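PDB 5LVA: NAD(P)H-FMN oxidoreductase from Bacillus subtilis, which probably passes electrons from NAD(P)H to flavins or quinones, using a bound FMN in a flavodoxin-like fold. Local coordinates for residues A[7-12]-A[16-21]; A[32-37]-A[47-52]; A[60-65]-A[77-82]; A[68-73]-A[129-134]. All blocks are in the same frame, centred on the assembly; numbering follows the deposited sequence.

In the fold
All four contacts belong to one flavodoxin-like domain built round a five-stranded parallel sheet. Interactions 1, 2 and 3 are buried, interaction 4 only partly so. Interactions 2 and 3 adjoin, centres about 9 Å apart, through a Glu50 to Trp78 hydrogen bond, helices 47-56 and 73-82 both packing against the sheet; interaction 4 adjoins interaction 3 just as closely, through Phe64. Interaction 2 is a buried salt bridge at edge strand 31-35, interaction 3 an aromatic pair beside the central strand 59-65. Interactions 1, 3 and 4 all touch FMN: polar groups of interaction 1 hold its phosphate, Pro65 of interaction 3 meets its ribityl chain, and residues 68-69 of interaction 4 reach its isoalloxazine.

Interaction 1: residues A[7-12]-A[16-21]. With FMN (flavin mononucleotide), chain C.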
# COMPACT_ATOMS: atom_id res chain seq x y z
N ALA A 7 -1.94 5.88 1.83
CA ALA A 7 -3.22 5.18 1.94
C ALA A 7 -4.16 5.60 0.84
O ALA A 7 -4.36 6.78 0.60
CB ALA A 7 -3.84 5.42 3.29
N PHE A 8 -4.73 4.62 0.15
CA PHE A 8 -5.64 4.89 -0.95
C PHE A 8 -7.02 4.27 -0.70
O PHE A 8 -7.28 3.13 -1.05
CB PHE A 8 -5.08 4.36 -2.27
CG PHE A 8 -3.83 5.06 -2.74
CD1 PHE A 8 -2.59 4.68 -2.27
CD2 PHE A 8 -3.91 6.05 -3.70
CE1 PHE A 8 -1.44 5.29 -2.72
CE2 PHE A 8 -2.76 6.67 -4.16
CZ PHE A 8 -1.52 6.29 -3.66
N HIS A 9 -7.89 5.06 -0.10
CA HIS A 9 -9.25 4.66 0.16
C HIS A 9 -10.16 5.83 -0.17
O HIS A 9 -9.92 6.94 0.28
CB HIS A 9 -9.40 4.22 1.60
CG HIS A 9 -10.70 3.54 1.88
ND1 HIS A 9 -11.92 4.13 1.62
CD2 HIS A 9 -10.98 2.33 2.40
CE1 HIS A 9 -12.89 3.31 1.97
NE2 HIS A 9 -12.34 2.20 2.44
N PRO A 10 -11.18 5.60 -0.99
CA PRO A 10 -12.03 6.69 -1.47
C PRO A 10 -12.70 7.48 -0.35
O PRO A 10 -12.96 8.67 -0.52
CB PRO A 10 -13.07 5.96 -2.31
CG PRO A 10 -12.32 4.75 -2.82
CD PRO A 10 -11.47 4.33 -1.67
N ASN A 11 -12.97 6.84 0.77
CA ASN A 11 -13.61 7.50 1.89
C ASN A 11 -13.11 6.94 3.21
O ASN A 11 -13.70 6.02 3.77
CB ASN A 11 -15.12 7.35 1.81
CG ASN A 11 -15.86 8.31 2.73
OD1 ASN A 11 -15.34 8.75 3.76
ND2 ASN A 11 -17.09 8.63 2.36
N MET A 12 -12.03 7.51 3.70
CA MET A 12 -11.40 7.05 4.92
C MET A 12 -12.25 7.26 6.20
O MET A 12 -11.90 6.75 7.26
CB MET A 12 -10.07 7.76 5.07
CG MET A 12 -9.02 7.00 5.78
SD MET A 12 -8.61 5.47 4.96
CE MET A 12 -7.19 5.04 5.93
N VAL A 16 -13.86 0.96 7.43
CA VAL A 16 -13.79 0.29 8.71
C VAL A 16 -12.39 -0.24 8.97
O VAL A 16 -11.77 0.12 9.97
CB VAL A 16 -14.82 -0.86 8.80
CG1 VAL A 16 -14.51 -1.75 9.97
CG2 VAL A 16 -16.20 -0.30 8.94
N VAL A 17 -11.88 -1.08 8.07
CA VAL A 17 -10.62 -1.79 8.28
C VAL A 17 -9.39 -0.91 8.13
O VAL A 17 -8.55 -0.85 9.01
CB VAL A 17 -10.48 -2.97 7.31
CG1 VAL A 17 -9.14 -3.69 7.54
CG2 VAL A 17 -11.64 -3.92 7.46
N ASN A 18 -9.29 -0.24 6.99
CA ASN A 18 -8.14 0.59 6.72
C ASN A 18 -8.03 1.75 7.68
O ASN A 18 -6.93 2.15 8.05
CB ASN A 18 -8.19 1.09 5.29
CG ASN A 18 -7.67 0.06 4.32
OD1 ASN A 18 -6.46 -0.07 4.13
ND2 ASN A 18 -8.57 -0.70 3.72
N ARG A 19 -9.18 2.26 8.09
CA ARG A 19 -9.25 3.30 9.11
C ARG A 19 -8.60 2.83 10.42
O ARG A 19 -7.77 3.51 11.01
CB ARG A 19 -10.70 3.70 9.33
CG ARG A 19 -10.91 4.79 10.35
CD ARG A 19 -10.06 5.99 10.04
NE ARG A 19 -10.64 7.20 10.59
CZ ARG A 19 -10.16 8.42 10.36
NH1 ARG A 19 -9.09 8.58 9.59
NH2 ARG A 19 -10.76 9.48 10.91
N ALA A 20 -8.98 1.63 10.85
CA ALA A 20 -8.42 1.04 12.06
C ALA A 20 -6.92 0.81 11.95
O ALA A 20 -6.18 0.97 12.92
CB ALA A 20 -9.11 -0.26 12.36
N PHE A 21 -6.47 0.42 10.77
CA PHE A 21 -5.06 0.16 10.55
C PHE A 21 -4.29 1.46 10.59
O PHE A 21 -3.27 1.57 11.27
CB PHE A 21 -4.83 -0.54 9.20
CG PHE A 21 -5.25 -1.98 9.19
CD1 PHE A 21 -5.84 -2.56 10.29
CD2 PHE A 21 -5.03 -2.75 8.07
CE1 PHE A 21 -6.22 -3.88 10.27
CE2 PHE A 21 -5.40 -4.07 8.04
CZ PHE A 21 -5.99 -4.63 9.14
N1 FMN C . -12.68 -8.19 -1.71
C2 FMN C . -11.94 -9.25 -2.21
O2 FMN C . -11.56 -10.14 -1.47
N3 FMN C . -11.60 -9.30 -3.54
C4 FMN C . -12.01 -8.32 -4.40
O4 FMN C . -11.68 -8.40 -5.58
C4A FMN C . -12.77 -7.25 -3.91
N5 FMN C . -13.19 -6.25 -4.74
C5A FMN C . -13.93 -5.20 -4.27
C6 FMN C . -14.34 -4.20 -5.14
C7 FMN C . -15.07 -3.12 -4.70
C7M FMN C . -15.49 -2.06 -5.68
C8 FMN C . -15.41 -3.05 -3.35
C8M FMN C . -16.21 -1.89 -2.82
C9 FMN C . -15.01 -4.05 -2.48
C9A FMN C . -14.26 -5.12 -2.93
N10 FMN C . -13.85 -6.14 -2.07
C10 FMN C . -13.10 -7.19 -2.56
C1' FMN C . -14.16 -6.06 -0.60
C2' FMN C . -13.03 -5.16 -0.04
O2' FMN C . -11.75 -5.72 -0.28
C3' FMN C . -13.19 -4.70 1.42
O3' FMN C . -14.34 -3.89 1.44
C4' FMN C . -11.95 -3.90 1.89
O4' FMN C . -10.82 -4.69 1.71
C5' FMN C . -11.84 -3.44 3.34
O5' FMN C . -12.67 -2.33 3.55
P FMN C . -12.36 -0.98 4.37
O1P FMN C . -12.93 0.06 3.47
O2P FMN C . -13.04 -1.06 5.69
O3P FMN C . -10.93 -0.62 4.59
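The imidazole of His9 turns its edge toward Asn18: ND2 of Asn18 lies near the ring plane, 4.1 Å from CD2 of His9, with a phosphate oxygen of FMN at the same edge. NE2 donates to FMN O1P, modelled too close for its length to be trusted. At another point on the edge, ND1 accepts the N-H of Asn11 at 3.0 Å, 5° out of the ring plane, which fixes the ring's rotation. CG of His9 stands opposite the backbone N (chi1 -169°), carrying the ring toward the phosphate. Met12 O lies over one face of the Arg19 guanidinium and is 3.4 Å from Arg19 CD, while Met12 CE rests 3.6 Å from Asn18 O. The guanidinium pairs with Glu13. Val16 N and Val17 N both reach FMN O2P, the latter at 2.6 Å, and O3P takes Asn18 N at 2.9 Å as well as Asn18 ND2. Asn18 OD1 is held by Gln63. Were His9 an alanine, O1P would probably lose this donor and Asn11 N its acceptor. The phosphate is thus held between strand 3-7 and helix 17-23, where backbone N-H groups at the helix start are likely to offset part of its negative charge.

Interaction 2: residues A[32-37]-A[47-52]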
# COMPACT_ATOMS: atom_id res chain seq x y z
N THR A 32 5.14 8.58 8.33
CA THR A 32 4.39 9.63 7.67
C THR A 32 3.15 9.02 7.03
O THR A 32 3.26 8.38 5.99
CB THR A 32 5.22 10.32 6.60
OG1 THR A 32 6.50 10.64 7.14
CG2 THR A 32 4.55 11.55 6.07
N LEU A 33 1.98 9.17 7.64
CA LEU A 33 0.78 8.61 7.03
C LEU A 33 0.09 9.68 6.22
O LEU A 33 0.07 10.83 6.60
CB LEU A 33 -0.16 8.03 8.08
CG LEU A 33 -1.32 7.23 7.46
CD1 LEU A 33 -1.56 5.95 8.23
CD2 LEU A 33 -2.59 8.04 7.42
N ARG A 34 -0.44 9.29 5.07
CA ARG A 34 -1.13 10.21 4.19
C ARG A 34 -2.39 9.56 3.66
O ARG A 34 -2.44 8.37 3.40
CB ARG A 34 -0.23 10.66 3.05
CG ARG A 34 0.95 11.48 3.47
CD ARG A 34 1.80 11.89 2.28
NE ARG A 34 1.09 12.80 1.40
CZ ARG A 34 1.15 12.76 0.07
NH1 ARG A 34 1.89 11.85 -0.52
NH2 ARG A 34 0.46 13.63 -0.66
N ASP A 35 -3.43 10.38 3.50
CA ASP A 35 -4.71 9.98 2.98
C ASP A 35 -4.85 10.66 1.64
O ASP A 35 -5.25 11.83 1.55
CB ASP A 35 -5.83 10.40 3.93
CG ASP A 35 -7.21 10.04 3.44
OD1 ASP A 35 -7.39 9.69 2.27
OD2 ASP A 35 -8.14 10.12 4.25
N LEU A 36 -4.53 9.93 0.58
CA LEU A 36 -4.39 10.58 -0.72
C LEU A 36 -5.70 11.04 -1.34
O LEU A 36 -5.72 12.08 -1.98
CB LEU A 36 -3.65 9.66 -1.67
CG LEU A 36 -2.17 9.89 -1.39
CD1 LEU A 36 -1.58 8.76 -0.58
CD2 LEU A 36 -1.42 10.14 -2.65
N TYR A 37 -6.78 10.30 -1.15
CA TYR A 37 -8.08 10.73 -1.66
C TYR A 37 -8.52 12.01 -0.97
O TYR A 37 -9.20 12.84 -1.55
CB TYR A 37 -9.13 9.64 -1.48
CG TYR A 37 -9.26 8.71 -2.66
CD1 TYR A 37 -10.01 9.06 -3.75
CD2 TYR A 37 -8.63 7.48 -2.67
CE1 TYR A 37 -10.14 8.23 -4.83
CE2 TYR A 37 -8.76 6.63 -3.75
CZ TYR A 37 -9.51 7.01 -4.82
OH TYR A 37 -9.63 6.17 -5.89
N VAL A 47 2.71 16.09 -8.57
CA VAL A 47 3.72 15.09 -8.87
C VAL A 47 5.01 15.34 -8.11
O VAL A 47 5.55 14.44 -7.48
CB VAL A 47 3.99 15.05 -10.39
CG1 VAL A 47 5.18 14.17 -10.71
CG2 VAL A 47 2.75 14.54 -11.11
N GLU A 48 5.48 16.58 -8.13
CA GLU A 48 6.74 16.93 -7.49
C GLU A 48 6.68 16.70 -5.99
O GLU A 48 7.64 16.23 -5.40
CB GLU A 48 7.10 18.39 -7.79
CG GLU A 48 8.46 18.79 -7.26
CD GLU A 48 8.85 20.18 -7.65
OE1 GLU A 48 7.95 20.99 -7.94
OE2 GLU A 48 10.06 20.48 -7.63
N LYS A 49 5.54 17.02 -5.40
CA LYS A 49 5.32 16.80 -3.98
C LYS A 49 5.46 15.33 -3.62
O LYS A 49 6.16 14.98 -2.67
CB LYS A 49 3.93 17.31 -3.57
CG LYS A 49 3.64 17.18 -2.07
CD LYS A 49 2.19 17.51 -1.75
CE LYS A 49 1.86 17.11 -0.32
NZ LYS A 49 0.39 17.21 -0.04
N GLU A 50 4.79 14.48 -4.40
CA GLU A 50 4.84 13.04 -4.20
C GLU A 50 6.25 12.50 -4.37
O GLU A 50 6.74 11.77 -3.52
CB GLU A 50 3.89 12.35 -5.17
CG GLU A 50 2.48 12.84 -5.12
CD GLU A 50 1.86 12.67 -3.76
OE1 GLU A 50 2.04 11.61 -3.15
OE2 GLU A 50 1.20 13.62 -3.31
N GLN A 51 6.89 12.86 -5.48
CA GLN A 51 8.28 12.49 -5.70
C GLN A 51 9.16 12.87 -4.53
O GLN A 51 9.94 12.05 -4.07
CB GLN A 51 8.81 13.15 -6.98
CG GLN A 51 8.39 12.43 -8.24
CD GLN A 51 8.91 13.10 -9.48
OE1 GLN A 51 9.57 14.13 -9.41
NE2 GLN A 51 8.60 12.53 -10.62
N LYS A 52 9.03 14.10 -4.05
CA LYS A 52 9.88 14.60 -2.97
C LYS A 52 9.68 13.86 -1.67
O LYS A 52 10.60 13.74 -0.87
CB LYS A 52 9.63 16.08 -2.74
CG LYS A 52 10.42 17.02 -3.61
CD LYS A 52 9.97 18.45 -3.32
CE LYS A 52 11.13 19.41 -3.31
NZ LYS A 52 12.30 18.82 -2.59
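Arg34 and Glu50 meet end-on in a two-pronged salt bridge between strand 31-35 and helix 47-56. NH1 of Arg34 donates to OE1 of Glu50 at 2.6 Å along a nearly straight line (174°), and NH2 of Arg34 reaches OE2 of Glu50 at 2.8 Å, on its syn lone pair. The two flat groups are almost coplanar. Neither chain is fully stretched: Arg34 leaves the strand with CG opposite its carbonyl carbon, runs straight through chi2 and bends at chi3 (66°), whereas Glu50 folds early, at chi2 (-59°), which swings its carboxylate round to face the guanidinium. Lys49 does the reverse, running extended from the helix until its NZ lies 3.6 Å from NH2 of Arg34. The two cations gather round one acceptor, since both also pair with Glu39 OE1. Leu36 brings CD2 to 3.8 Å from Glu50 OE1. That carboxylate has further donors, Trp78 NE1 on OE1 and Tyr40 OH on OE2, so four hydrogen bonds hold it. A leucine in place of Arg34 would probably leave the buried Glu50 charge without its mate and Glu39 with one cation fewer. Alternating charges, Glu50, Arg34, Glu39 and Lys49, form a small network that would be expected to keep Glu50 ionised although it is buried.

Interaction 3: residues A[60-65]-A[77-82]; sequences IVFQFP and KWLDHV. With FMN (flavin mononucleotide), chain C.
Phe62 drives its ring edge into a face of the Trp78 indole, and this offset edge-to-face pair carries most of the contact. The planes stand at 76°, with 5.5 Å between the centroids of the Phe62 ring and the six-membered ring of Trp78. The touching atoms are CE2 of Phe62 and CZ3 of Trp78, 3.8 Å apart, with CZ of Phe62 slightly farther off. Trp78 presents its benzo ring because CG lies opposite the backbone N (chi1 -169°), swinging the indole from the helix toward the strand. Phe101 of strand 100-106 also meets the Phe62 ring.

Aliphatic packing completes the setting. CG2 of Val82 sits 3.6 Å above the indole plane, on the face opposite Phe62, so the Trp78 ring is sandwiched. The looser touch of Leu79 CD2 on CE2 of Phe62, at 4.5 Å, adds a second apolar neighbour.

Where the strand ends, the partner is the cofactor: CB of Pro65 lies 3.5 Å from C4' of FMN, a van der Waals touch on the ribityl chain.

Strand 59-65, helix 73-82 and strand 100-106 form a beta-alpha-beta crossover, and Phe62 against Trp78 is its strand-to-helix packing, in a flavodoxin-like fold whose strand 59-65 runs up to the FMN pocket.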
# COMPACT_ATOMS: atom_id res chain seq x y z
N ILE A 60 8.44 2.73 1.33
CA ILE A 60 7.15 3.22 0.88
C ILE A 60 6.09 2.12 0.93
O ILE A 60 6.26 1.05 0.37
CB ILE A 60 7.24 3.76 -0.54
CG1 ILE A 60 8.44 4.69 -0.63
CG2 ILE A 60 5.96 4.48 -0.90
CD1 ILE A 60 8.62 5.29 -1.95
N VAL A 61 5.00 2.41 1.63
CA VAL A 61 3.93 1.45 1.86
C VAL A 61 2.66 1.89 1.16
O VAL A 61 2.13 2.94 1.45
CB VAL A 61 3.64 1.28 3.35
CG1 VAL A 61 2.47 0.37 3.56
CG2 VAL A 61 4.87 0.75 4.07
N PHE A 62 2.18 1.07 0.24
CA PHE A 62 0.92 1.36 -0.43
C PHE A 62 -0.20 0.62 0.28
O PHE A 62 -0.25 -0.60 0.27
CB PHE A 62 0.99 0.96 -1.91
CG PHE A 62 2.06 1.68 -2.68
CD1 PHE A 62 3.36 1.20 -2.70
CD2 PHE A 62 1.77 2.84 -3.37
CE1 PHE A 62 4.35 1.87 -3.41
CE2 PHE A 62 2.75 3.52 -4.07
CZ PHE A 62 4.04 3.03 -4.09
N GLN A 63 -1.09 1.38 0.93
CA GLN A 63 -2.18 0.80 1.69
C GLN A 63 -3.50 1.05 0.99
O GLN A 63 -3.84 2.18 0.69
CB GLN A 63 -2.22 1.38 3.10
CG GLN A 63 -3.27 0.74 3.99
CD GLN A 63 -3.36 1.38 5.37
OE1 GLN A 63 -2.40 1.93 5.89
NE2 GLN A 63 -4.53 1.28 5.97
N PHE A 64 -4.25 -0.01 0.73
CA PHE A 64 -5.52 0.13 0.03
C PHE A 64 -6.39 -1.08 0.25
O PHE A 64 -5.92 -2.11 0.67
CB PHE A 64 -5.28 0.35 -1.47
CG PHE A 64 -4.42 -0.70 -2.14
CD1 PHE A 64 -3.04 -0.55 -2.20
CD2 PHE A 64 -4.99 -1.81 -2.75
CE1 PHE A 64 -2.27 -1.49 -2.82
CE2 PHE A 64 -4.22 -2.75 -3.37
CZ PHE A 64 -2.86 -2.59 -3.40
N PRO A 65 -7.70 -0.94 0.00
CA PRO A 65 -8.53 -2.14 -0.03
C PRO A 65 -8.41 -2.82 -1.38
O PRO A 65 -8.21 -2.14 -2.38
CB PRO A 65 -9.94 -1.60 0.19
CG PRO A 65 -9.89 -0.25 -0.40
CD PRO A 65 -8.52 0.28 -0.06
N LYS A 77 -3.46 5.86 -11.06
CA LYS A 77 -3.13 7.20 -11.54
C LYS A 77 -1.87 7.75 -10.89
O LYS A 77 -1.07 8.42 -11.54
CB LYS A 77 -4.30 8.14 -11.26
CG LYS A 77 -4.15 9.50 -11.87
CD LYS A 77 -5.38 10.32 -11.63
CE LYS A 77 -6.51 9.88 -12.51
NZ LYS A 77 -7.69 10.78 -12.33
N TRP A 78 -1.69 7.46 -9.61
CA TRP A 78 -0.47 7.83 -8.91
C TRP A 78 0.78 7.22 -9.55
O TRP A 78 1.77 7.91 -9.77
CB TRP A 78 -0.55 7.41 -7.45
CG TRP A 78 0.53 7.98 -6.59
CD1 TRP A 78 0.44 9.09 -5.80
CD2 TRP A 78 1.85 7.46 -6.42
NE1 TRP A 78 1.63 9.30 -5.16
CE2 TRP A 78 2.51 8.31 -5.51
CE3 TRP A 78 2.54 6.36 -6.93
CZ2 TRP A 78 3.83 8.10 -5.11
CZ3 TRP A 78 3.85 6.16 -6.54
CH2 TRP A 78 4.48 7.02 -5.64
N LEU A 79 0.73 5.92 -9.83
CA LEU A 79 1.86 5.26 -10.48
C LEU A 79 2.15 5.90 -11.82
O LEU A 79 3.28 6.28 -12.11
CB LEU A 79 1.58 3.76 -10.66
CG LEU A 79 1.31 2.97 -9.39
CD1 LEU A 79 0.79 1.59 -9.71
CD2 LEU A 79 2.54 2.87 -8.50
N ASP A 80 1.11 6.05 -12.63
CA ASP A 80 1.24 6.59 -13.97
C ASP A 80 1.85 7.97 -13.97
O ASP A 80 2.71 8.28 -14.79
CB ASP A 80 -0.12 6.64 -14.67
CG ASP A 80 -0.62 5.27 -15.04
OD1 ASP A 80 0.11 4.29 -14.82
OD2 ASP A 80 -1.75 5.17 -15.56
N HIS A 81 1.39 8.81 -13.04
CA HIS A 81 1.73 10.22 -13.06
C HIS A 81 3.00 10.55 -12.31
O HIS A 81 3.69 11.50 -12.66
CB HIS A 81 0.58 11.04 -12.52
CG HIS A 81 -0.61 11.07 -13.42
ND1 HIS A 81 -1.57 12.06 -13.35
CD2 HIS A 81 -1.00 10.24 -14.41
CE1 HIS A 81 -2.49 11.83 -14.26
NE2 HIS A 81 -2.17 10.74 -14.92
N VAL A 82 3.31 9.77 -11.28
CA VAL A 82 4.46 10.08 -10.43
C VAL A 82 5.75 9.39 -10.88
O VAL A 82 6.81 10.02 -10.90
CB VAL A 82 4.16 9.72 -8.96
CG1 VAL A 82 5.37 9.97 -8.08
CG2 VAL A 82 2.98 10.53 -8.44
N1 FMN C . -12.68 -8.19 -1.71
C2 FMN C . -11.94 -9.25 -2.21
O2 FMN C . -11.56 -10.14 -1.47
N3 FMN C . -11.60 -9.30 -3.54
C4 FMN C . -12.01 -8.32 -4.40
O4 FMN C . -11.68 -8.40 -5.58
C4A FMN C . -12.77 -7.25 -3.91
N5 FMN C . -13.19 -6.25 -4.74
C5A FMN C . -13.93 -5.20 -4.27
C6 FMN C . -14.34 -4.20 -5.14
C7 FMN C . -15.07 -3.12 -4.70
C7M FMN C . -15.49 -2.06 -5.68
C8 FMN C . -15.41 -3.05 -3.35
C8M FMN C . -16.21 -1.89 -2.82
C9 FMN C . -15.01 -4.05 -2.48
C9A FMN C . -14.26 -5.12 -2.93
N10 FMN C . -13.85 -6.14 -2.07
C10 FMN C . -13.10 -7.19 -2.56
C1' FMN C . -14.16 -6.06 -0.60
C2' FMN C . -13.03 -5.16 -0.04
O2' FMN C . -11.75 -5.72 -0.28
C3' FMN C . -13.19 -4.70 1.42
O3' FMN C . -14.34 -3.89 1.44
C4' FMN C . -11.95 -3.90 1.89
O4' FMN C . -10.82 -4.69 1.71
C5' FMN C . -11.84 -3.44 3.34
O5' FMN C . -12.67 -2.33 3.55
P FMN C . -12.36 -0.98 4.37
O1P FMN C . -12.93 0.06 3.47
O2P FMN C . -13.04 -1.06 5.69
O3P FMN C . -10.93 -0.62 4.59

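Interaction 4: residues A[68-73]-A[129-134]. With FMN (flavin mononucleotide), chain C.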
# COMPACT_ATOMS: atom_id res chain seq x y z
N TRP A 68 -11.60 -5.37 -6.99
CA TRP A 68 -11.46 -6.22 -8.18
C TRP A 68 -10.02 -6.70 -8.38
O TRP A 68 -9.44 -6.59 -9.45
CB TRP A 68 -12.01 -5.51 -9.42
CG TRP A 68 -13.49 -5.36 -9.31
CD1 TRP A 68 -14.18 -4.21 -9.05
CD2 TRP A 68 -14.46 -6.41 -9.36
NE1 TRP A 68 -15.53 -4.48 -8.97
CE2 TRP A 68 -15.73 -5.82 -9.15
CE3 TRP A 68 -14.39 -7.79 -9.57
CZ2 TRP A 68 -16.90 -6.57 -9.16
CZ3 TRP A 68 -15.55 -8.53 -9.57
CH2 TRP A 68 -16.79 -7.92 -9.37
N TYR A 69 -9.47 -7.23 -7.28
CA TYR A 69 -8.17 -7.87 -7.24
C TYR A 69 -7.06 -6.89 -7.58
O TYR A 69 -5.92 -7.27 -7.81
CB TYR A 69 -8.16 -9.10 -8.15
CG TYR A 69 -9.37 -9.96 -7.88
CD1 TYR A 69 -9.41 -10.82 -6.80
CD2 TYR A 69 -10.50 -9.88 -8.69
CE1 TYR A 69 -10.54 -11.58 -6.53
CE2 TYR A 69 -11.62 -10.64 -8.45
CZ TYR A 69 -11.63 -11.48 -7.37
OH TYR A 69 -12.75 -12.24 -7.12
N SER A 70 -7.40 -5.61 -7.57
CA SER A 70 -6.43 -4.56 -7.76
C SER A 70 -6.64 -3.48 -6.69
O SER A 70 -7.21 -3.74 -5.65
CB SER A 70 -6.53 -3.99 -9.18
OG SER A 70 -5.58 -2.97 -9.41
N SER A 71 -6.17 -2.27 -6.96
CA SER A 71 -6.28 -1.16 -6.02
C SER A 71 -7.39 -0.21 -6.46
O SER A 71 -7.92 -0.37 -7.54
CB SER A 71 -4.95 -0.42 -5.93
OG SER A 71 -4.75 0.36 -7.09
N PRO A 72 -7.76 0.78 -5.62
CA PRO A 72 -8.60 1.87 -6.12
C PRO A 72 -7.91 2.64 -7.23
O PRO A 72 -6.70 2.63 -7.29
CB PRO A 72 -8.79 2.75 -4.89
CG PRO A 72 -8.68 1.82 -3.76
CD PRO A 72 -7.64 0.81 -4.16
N PRO A 73 -8.67 3.31 -8.10
CA PRO A 73 -8.02 3.90 -9.28
C PRO A 73 -7.04 5.05 -9.01
O PRO A 73 -6.24 5.35 -9.88
CB PRO A 73 -9.20 4.37 -10.14
CG PRO A 73 -10.40 4.20 -9.36
CD PRO A 73 -10.14 3.31 -8.22
N ARG A 129 0.88 -9.11 -8.59
CA ARG A 129 2.08 -9.09 -9.41
C ARG A 129 2.33 -7.79 -10.17
O ARG A 129 3.49 -7.43 -10.36
CB ARG A 129 2.09 -10.24 -10.42
CG ARG A 129 3.50 -10.73 -10.66
CD ARG A 129 3.56 -12.11 -11.13
NE ARG A 129 3.31 -13.18 -10.17
CZ ARG A 129 4.07 -13.47 -9.13
NH1 ARG A 129 5.09 -12.69 -8.81
NH2 ARG A 129 3.77 -14.50 -8.36
N PRO A 130 1.27 -7.09 -10.63
CA PRO A 130 1.58 -5.78 -11.23
C PRO A 130 2.39 -4.87 -10.31
O PRO A 130 3.25 -4.14 -10.78
CB PRO A 130 0.20 -5.19 -11.50
CG PRO A 130 -0.64 -6.36 -11.75
CD PRO A 130 -0.15 -7.44 -10.84
N PHE A 131 2.12 -4.91 -9.01
CA PHE A 131 2.80 -4.01 -8.09
C PHE A 131 4.23 -4.44 -7.86
O PHE A 131 5.11 -3.60 -7.73
CB PHE A 131 2.04 -3.90 -6.77
CG PHE A 131 0.65 -3.38 -6.93
CD1 PHE A 131 0.43 -2.03 -7.14
CD2 PHE A 131 -0.44 -4.23 -6.90
CE1 PHE A 131 -0.83 -1.54 -7.30
CE2 PHE A 131 -1.71 -3.73 -7.07
CZ PHE A 131 -1.90 -2.38 -7.27
N GLN A 132 4.46 -5.75 -7.84
CA GLN A 132 5.81 -6.31 -7.70
C GLN A 132 6.68 -6.01 -8.90
O GLN A 132 7.86 -5.71 -8.77
CB GLN A 132 5.74 -7.82 -7.49
CG GLN A 132 7.08 -8.50 -7.31
CD GLN A 132 6.94 -9.99 -7.10
OE1 GLN A 132 5.87 -10.57 -7.31
NE2 GLN A 132 8.01 -10.62 -6.66
N ALA A 133 6.08 -6.10 -10.08
CA ALA A 133 6.76 -5.76 -11.31
C ALA A 133 7.13 -4.28 -11.35
O ALA A 133 8.20 -3.90 -11.82
CB ALA A 133 5.90 -6.13 -12.50
N THR A 134 6.24 -3.44 -10.85
CA THR A 134 6.50 -2.01 -10.69
C THR A 134 7.69 -1.78 -9.78
O THR A 134 8.62 -1.06 -10.13
CB THR A 134 5.27 -1.28 -10.11
OG1 THR A 134 4.14 -1.48 -10.97
CG2 THR A 134 5.55 0.21 -9.98
N1 FMN C . -12.68 -8.19 -1.71
C2 FMN C . -11.94 -9.25 -2.21
O2 FMN C . -11.56 -10.14 -1.47
N3 FMN C . -11.60 -9.30 -3.54
C4 FMN C . -12.01 -8.32 -4.40
O4 FMN C . -11.68 -8.40 -5.58
C4A FMN C . -12.77 -7.25 -3.91
N5 FMN C . -13.19 -6.25 -4.74
C5A FMN C . -13.93 -5.20 -4.27
C6 FMN C . -14.34 -4.20 -5.14
C7 FMN C . -15.07 -3.12 -4.70
C7M FMN C . -15.49 -2.06 -5.68
C8 FMN C . -15.41 -3.05 -3.35
C8M FMN C . -16.21 -1.89 -2.82
C9 FMN C . -15.01 -4.05 -2.48
C9A FMN C . -14.26 -5.12 -2.93
N10 FMN C . -13.85 -6.14 -2.07
C10 FMN C . -13.10 -7.19 -2.56
C1' FMN C . -14.16 -6.06 -0.60
C2' FMN C . -13.03 -5.16 -0.04
O2' FMN C . -11.75 -5.72 -0.28
C3' FMN C . -13.19 -4.70 1.42
O3' FMN C . -14.34 -3.89 1.44
C4' FMN C . -11.95 -3.90 1.89
O4' FMN C . -10.82 -4.69 1.71
C5' FMN C . -11.84 -3.44 3.34
O5' FMN C . -12.67 -2.33 3.55
P FMN C . -12.36 -0.98 4.37
O1P FMN C . -12.93 0.06 3.47
O2P FMN C . -13.04 -1.06 5.69
O3P FMN C . -10.93 -0.62 4.59
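Pro130 O, the carbonyl just before Phe131, whose ring meets Ser71, is gripped by two donors of Thr134. Its OG1 comes in at 2.8 Å and its backbone N at 3.1 Å, from opposite faces of the carbonyl plane. This is the first turn of helix 129-138, which in this flavodoxin-like fold borders the FMN-binding loop that follows strand 59-65. Between the two segments the packing is light: CZ of Phe131 lies 3.9 Å from CB of Ser71, with OG of Ser70 a little farther away. The Phe131 ring also meets Phe64 of the strand, so it lies between loop and sheet. Ser71 keeps its hydroxyl between the backbone N and the carbonyl carbon (chi1 74°), which lets OG donate to Pro72 O at 3.0 Å, a bond that ties the loop to itself. At the start of segment 68-73 the backbone serves the flavin. Trp68 N donates to N5 of FMN at 2.9 Å, and Tyr69 N makes a weak bond to FMN O4. The indole of Trp68 has FMN C6 over one face, at 3.9 Å from CD1. Tyr69, whose OH bonds Asn120, sets its ring so that FMN O4 stands 3.3 Å above the ring plane, over its centre.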